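Fatty acid synthase 1, isoform A (Drosophila melanogaster, PDB 6FN6) probably builds long-chain saturated fatty acids from acetyl-CoA and malonyl-CoA using NADPH, this chain being its modifying region of dehydratase, enoylreductase and ketoreductase. Local coordinates at residues V125-E137 against V960-W972. Residues are numbered along the deposited sequence; the frame is centred on the assembly and turned at random.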
loop_
_atom_site.group_PDB
_atom_site.type_symbol
_atom_site.label_atom_id
_atom_site.label_comp_id
_atom_site.label_asym_id
_atom_site.label_seq_id
_atom_site.Cartn_x
_atom_site.Cartn_y
_atom_site.Cartn_z
ATOM N N VAL A 125 -6.462 33.433 -26.648
ATOM C CA VAL A 125 -6.038 32.727 -27.851
ATOM C C VAL A 125 -7.211 32.584 -28.809
ATOM O O VAL A 125 -7.033 32.591 -30.025
ATOM C CB VAL A 125 -5.425 31.353 -27.505
ATOM C CG1 VAL A 125 -5.075 30.577 -28.771
ATOM C CG2 VAL A 125 -4.191 31.536 -26.646
ATOM N N ALA A 126 -8.402 32.412 -28.250
ATOM C CA ALA A 126 -9.622 32.327 -29.041
ATOM C C ALA A 126 -10.770 32.926 -28.237
ATOM O O ALA A 126 -10.618 33.202 -27.047
ATOM C CB ALA A 126 -9.919 30.888 -29.427
ATOM N N LYS A 127 -11.914 33.127 -28.882
ATOM C CA LYS A 127 -13.058 33.735 -28.213
ATOM C C LYS A 127 -13.443 32.921 -26.984
ATOM O O LYS A 127 -13.284 31.703 -26.965
ATOM C CB LYS A 127 -14.252 33.850 -29.169
ATOM C CG LYS A 127 -15.437 34.606 -28.577
ATOM C CD LYS A 127 -16.461 35.010 -29.631
ATOM C CE LYS A 127 -17.463 36.002 -29.062
ATOM N NZ LYS A 127 -18.294 36.631 -30.120
ATOM N N GLU A 128 -13.936 33.604 -25.955
ATOM C CA GLU A 128 -14.387 32.930 -24.746
ATOM C C GLU A 128 -15.676 32.175 -25.029
ATOM O O GLU A 128 -16.395 32.482 -25.982
ATOM C CB GLU A 128 -14.594 33.928 -23.601
ATOM C CG GLU A 128 -15.897 34.721 -23.657
ATOM C CD GLU A 128 -16.126 35.550 -22.406
ATOM O OE1 GLU A 128 -17.271 36.008 -22.194
ATOM O OE2 GLU A 128 -15.164 35.732 -21.625
ATOM N N LEU A 129 -15.961 31.182 -24.197
ATOM C CA LEU A 129 -17.168 30.390 -24.348
ATOM C C LEU A 129 -18.282 30.968 -23.488
ATOM O O LEU A 129 -18.061 31.340 -22.336
ATOM C CB LEU A 129 -16.913 28.931 -23.963
ATOM C CG LEU A 129 -15.751 28.218 -24.658
ATOM C CD1 LEU A 129 -15.489 26.861 -24.010
ATOM C CD2 LEU A 129 -16.040 28.050 -26.132
ATOM N N GLY A 130 -19.476 31.059 -24.062
ATOM C CA GLY A 130 -20.657 31.423 -23.305
ATOM C C GLY A 130 -21.298 30.194 -22.696
ATOM O O GLY A 130 -20.860 29.072 -22.942
ATOM N N THR A 131 -22.350 30.400 -21.913
ATOM C CA THR A 131 -23.043 29.287 -21.280
ATOM C C THR A 131 -23.519 28.273 -22.319
ATOM O O THR A 131 -23.402 27.068 -22.112
ATOM C CB THR A 131 -24.249 29.773 -20.445
ATOM O OG1 THR A 131 -24.977 28.645 -19.951
ATOM C CG2 THR A 131 -25.182 30.656 -21.275
ATOM N N ASN A 132 -24.024 28.757 -23.447
ATOM C CA ASN A 132 -24.539 27.871 -24.486
ATOM C C ASN A 132 -23.410 27.165 -25.232
ATOM O O ASN A 132 -23.547 26.005 -25.621
ATOM C CB ASN A 132 -25.414 28.653 -25.468
ATOM C CG ASN A 132 -26.728 29.093 -24.850
ATOM O OD1 ASN A 132 -27.331 28.366 -24.057
ATOM N ND2 ASN A 132 -27.179 30.292 -25.209
ATOM N N ASP A 133 -22.297 27.865 -25.432
ATOM C CA ASP A 133 -21.122 27.263 -26.057
ATOM C C ASP A 133 -20.606 26.103 -25.215
ATOM O O ASP A 133 -20.324 25.023 -25.729
ATOM C CB ASP A 133 -20.008 28.295 -26.244
ATOM C CG ASP A 133 -20.412 29.432 -27.155
ATOM O OD1 ASP A 133 -21.142 29.177 -28.137
ATOM O OD2 ASP A 133 -19.992 30.578 -26.891
ATOM N N VAL A 134 -20.474 26.347 -23.915
ATOM C CA VAL A 134 -19.944 25.357 -22.989
ATOM C C VAL A 134 -20.768 24.077 -23.023
ATOM O O VAL A 134 -20.219 22.983 -23.121
ATOM C CB VAL A 134 -19.882 25.928 -21.560
ATOM C CG1 VAL A 134 -19.661 24.818 -20.535
ATOM C CG2 VAL A 134 -18.796 26.978 -21.458
ATOM N N TYR A 135 -22.084 24.211 -22.924
ATOM C CA TYR A 135 -22.935 23.045 -22.753
ATOM C C TYR A 135 -23.272 22.386 -24.089
ATOM O O TYR A 135 -23.744 21.250 -24.124
ATOM C CB TYR A 135 -24.200 23.429 -21.983
ATOM C CG TYR A 135 -23.901 23.667 -20.520
ATOM C CD1 TYR A 135 -23.714 22.600 -19.651
ATOM C CD2 TYR A 135 -23.769 24.951 -20.016
ATOM C CE1 TYR A 135 -23.420 22.808 -18.319
ATOM C CE2 TYR A 135 -23.479 25.170 -18.688
ATOM C CZ TYR A 135 -23.299 24.095 -17.844
ATOM O OH TYR A 135 -23.014 24.307 -16.514
ATOM N N LYS A 136 -23.046 23.095 -25.189
ATOM C CA LYS A 136 -23.075 22.454 -26.495
ATOM C C LYS A 136 -21.898 21.484 -26.582
ATOM O O LYS A 136 -22.049 20.342 -27.016
ATOM C CB LYS A 136 -23.023 23.479 -27.629
ATOM C CG LYS A 136 -22.703 22.861 -28.978
ATOM C CD LYS A 136 -22.947 23.817 -30.130
ATOM C CE LYS A 136 -22.817 23.082 -31.454
ATOM N NZ LYS A 136 -22.824 23.998 -32.624
ATOM N N GLU A 137 -20.728 21.957 -26.165
ATOM C CA GLU A 137 -19.518 21.140 -26.137
ATOM C C GLU A 137 -19.745 19.885 -25.297
ATOM O O GLU A 137 -19.456 18.771 -25.733
ATOM C CB GLU A 137 -18.342 21.952 -25.580
ATOM C CG GLU A 137 -17.107 21.139 -25.194
ATOM C CD GLU A 137 -16.476 20.436 -26.380
ATOM O OE1 GLU A 137 -16.797 20.805 -27.531
ATOM O OE2 GLU A 137 -15.657 19.518 -26.164
ATOM N N VAL A 960 -16.835 34.639 -37.197
ATOM C CA VAL A 960 -16.907 33.948 -35.914
ATOM C C VAL A 960 -17.846 34.699 -34.980
ATOM O O VAL A 960 -17.655 35.886 -34.719
ATOM C CB VAL A 960 -15.508 33.790 -35.278
ATOM C CG1 VAL A 960 -15.598 33.058 -33.944
ATOM C CG2 VAL A 960 -14.574 33.053 -36.220
ATOM N N LYS A 961 -18.857 33.996 -34.477
ATOM C CA LYS A 961 -19.890 34.601 -33.643
ATOM C C LYS A 961 -19.934 33.947 -32.268
ATOM O O LYS A 961 -20.147 34.618 -31.259
ATOM C CB LYS A 961 -21.262 34.482 -34.316
ATOM C CG LYS A 961 -22.429 35.007 -33.476
ATOM C CD LYS A 961 -23.775 34.691 -34.114
ATOM C CE LYS A 961 -24.925 35.016 -33.170
ATOM N NZ LYS A 961 -26.235 34.547 -33.698
ATOM N N THR A 962 -19.740 32.632 -32.234
ATOM C CA THR A 962 -19.818 31.879 -30.987
ATOM C C THR A 962 -18.450 31.380 -30.533
ATOM O O THR A 962 -17.560 31.135 -31.351
ATOM C CB THR A 962 -20.767 30.666 -31.120
ATOM O OG1 THR A 962 -20.136 29.641 -31.900
ATOM C CG2 THR A 962 -22.081 31.069 -31.776
ATOM N N GLY A 963 -18.293 31.240 -29.218
ATOM C CA GLY A 963 -17.084 30.688 -28.636
ATOM C C GLY A 963 -16.828 29.275 -29.125
ATOM O O GLY A 963 -15.684 28.872 -29.333
ATOM N N TYR A 964 -17.900 28.509 -29.290
ATOM C CA TYR A 964 -17.785 27.151 -29.802
ATOM C C TYR A 964 -17.092 27.127 -31.167
ATOM O O TYR A 964 -16.258 26.258 -31.434
ATOM C CB TYR A 964 -19.161 26.497 -29.909
ATOM C CG TYR A 964 -19.090 25.064 -30.368
ATOM C CD1 TYR A 964 -18.673 24.059 -29.504
ATOM C CD2 TYR A 964 -19.412 24.716 -31.673
ATOM C CE1 TYR A 964 -18.598 22.749 -29.918
ATOM C CE2 TYR A 964 -19.336 23.404 -32.096
ATOM C CZ TYR A 964 -18.928 22.425 -31.214
ATOM O OH TYR A 964 -18.851 21.117 -31.625
ATOM N N GLN A 965 -17.455 28.068 -32.035
ATOM C CA GLN A 965 -16.811 28.207 -33.338
ATOM C C GLN A 965 -15.314 28.408 -33.158
ATOM O O GLN A 965 -14.507 27.676 -33.726
ATOM C CB GLN A 965 -17.411 29.378 -34.120
ATOM C CG GLN A 965 -18.736 29.067 -34.796
ATOM C CD GLN A 965 -19.513 30.319 -35.157
ATOM O OE1 GLN A 965 -19.014 31.436 -35.016
ATOM N NE2 GLN A 965 -20.737 30.136 -35.632
ATOM N N GLY A 966 -14.951 29.422 -32.378
ATOM C CA GLY A 966 -13.556 29.705 -32.101
ATOM C C GLY A 966 -12.844 28.503 -31.504
ATOM O O GLY A 966 -11.665 28.271 -31.775
ATOM N N LEU A 967 -13.567 27.739 -30.688
ATOM C CA LEU A 967 -13.018 26.541 -30.065
ATOM C C LEU A 967 -12.620 25.509 -31.114
ATOM O O LEU A 967 -11.498 25.002 -31.107
ATOM C CB LEU A 967 -14.033 25.932 -29.092
ATOM C CG LEU A 967 -13.662 24.591 -28.445
ATOM C CD1 LEU A 967 -12.340 24.690 -27.697
ATOM C CD2 LEU A 967 -14.772 24.121 -27.515
ATOM N N MET A 968 -13.544 25.202 -32.016
ATOM C CA MET A 968 -13.304 24.198 -33.044
ATOM C C MET A 968 -12.160 24.618 -33.963
ATOM O O MET A 968 -11.343 23.792 -34.374
ATOM C CB MET A 968 -14.576 23.955 -33.857
ATOM C CG MET A 968 -15.692 23.272 -33.073
ATOM S SD MET A 968 -15.197 21.726 -32.278
ATOM C CE MET A 968 -14.586 20.790 -33.679
ATOM N N ILE A 969 -12.106 25.904 -34.287
ATOM C CA ILE A 969 -11.057 26.420 -35.154
ATOM C C ILE A 969 -9.719 26.267 -34.440
ATOM O O ILE A 969 -8.730 25.851 -35.044
ATOM C CB ILE A 969 -11.336 27.888 -35.558
ATOM C CG1 ILE A 969 -12.618 27.967 -36.392
ATOM C CG2 ILE A 969 -10.156 28.477 -36.334
ATOM C CD1 ILE A 969 -13.141 29.373 -36.600
ATOM N N ARG A 970 -9.694 26.605 -33.154
ATOM C CA ARG A 970 -8.480 26.472 -32.358
ATOM C C ARG A 970 -8.017 25.017 -32.340
ATOM O O ARG A 970 -6.834 24.728 -32.509
ATOM C CB ARG A 970 -8.704 26.974 -30.929
ATOM C CG ARG A 970 -7.435 26.972 -30.090
ATOM C CD ARG A 970 -7.645 27.570 -28.709
ATOM N NE ARG A 970 -8.515 26.749 -27.872
ATOM C CZ ARG A 970 -8.135 25.627 -27.271
ATOM N NH1 ARG A 970 -6.903 25.165 -27.433
ATOM N NH2 ARG A 970 -8.996 24.950 -26.522
ATOM N N ARG A 971 -8.962 24.104 -32.139
ATOM C CA ARG A 971 -8.647 22.683 -32.093
ATOM C C ARG A 971 -8.119 22.180 -33.437
ATOM O O ARG A 971 -7.179 21.384 -33.480
ATOM C CB ARG A 971 -9.884 21.883 -31.679
ATOM C CG ARG A 971 -10.284 22.077 -30.223
ATOM C CD ARG A 971 -11.508 21.250 -29.863
ATOM N NE ARG A 971 -11.748 21.223 -28.422
ATOM C CZ ARG A 971 -12.908 20.897 -27.858
ATOM N NH1 ARG A 971 -13.951 20.566 -28.607
ATOM N NH2 ARG A 971 -13.027 20.902 -26.537
ATOM N N TRP A 972 -8.705 22.659 -34.533
ATOM C CA TRP A 972 -8.269 22.247 -35.865
ATOM C C TRP A 972 -6.888 22.810 -36.178
ATOM O O TRP A 972 -6.055 22.139 -36.787
ATOM C CB TRP A 972 -9.272 22.697 -36.929
ATOM C CG TRP A 972 -10.614 22.043 -36.811
ATOM C CD1 TRP A 972 -10.879 20.790 -36.342
ATOM C CD2 TRP A 972 -11.878 22.617 -37.156
ATOM N NE1 TRP A 972 -12.230 20.547 -36.377
ATOM C CE2 TRP A 972 -12.865 21.655 -36.873
ATOM C CE3 TRP A 972 -12.270 23.852 -37.678
ATOM C CZ2 TRP A 972 -14.220 21.889 -37.095
ATOM C CZ3 TRP A 972 -13.612 24.081 -37.899
ATOM C CH2 TRP A 972 -14.571 23.105 -37.607
HETATM O O HOH W 1 -13.134 29.427 -28.191
HETATM O O HOH W 2 -21.914 27.366 -32.542
#
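Glu-137 and Arg-971 reach for each other from opposite directions and close a salt bridge, Glu-137 OE2 to Arg-971 NH2 at 3.0 Å. The carboxylate sits at the edge of the guanidinium with the two planes 65° apart, and Arg-971 NH1 bonds OE1 of Glu-137 from above the carboxylate plane. Arg-141 and Arg-188 also bind this carboxylate, so three arginines would be expected to keep it ionised.

The Tyr-964 ring is sandwiched between Lys-136 CE and Met-968 CG. The extended Lys-136 chain crosses it at about a right angle and brings CE over one face, toward the rim, a CH-pi contact 3.9 Å from the ring centroid. Glu-137 OE1 comes to the ring edge at CE1, and the hydroxyl bonds Glu-939 and Arg-188.

At the start of helix 963-972, Asp-133 OD2 takes a weak bond from Gly-963 N (3.0 Å). A chi1 of -62° sets CG of Asp-133 beside its own backbone N, turning the carboxylate back toward the N-cap, where the same OD2 accepts a nearly straight bond, 172°, from Gly-130 N. One oxygen therefore joins the starts of both helices. Gly-963 CA makes a CA-H...O contact with Glu-128 O at 3.3 Å. Lys-127, fully extended, reaches NZ to Lys-961 O at 3.0 Å, and a water bridges Lys-127 O and Gly-963 O.

Behind this, Thr-962 and Gln-965 form a capping box that sets the helix start. The arrangement is an interdomain interface, joining the predicted C-terminal hotdog fold of the dehydratase to a helix of the Rossmann-type ketoreductase.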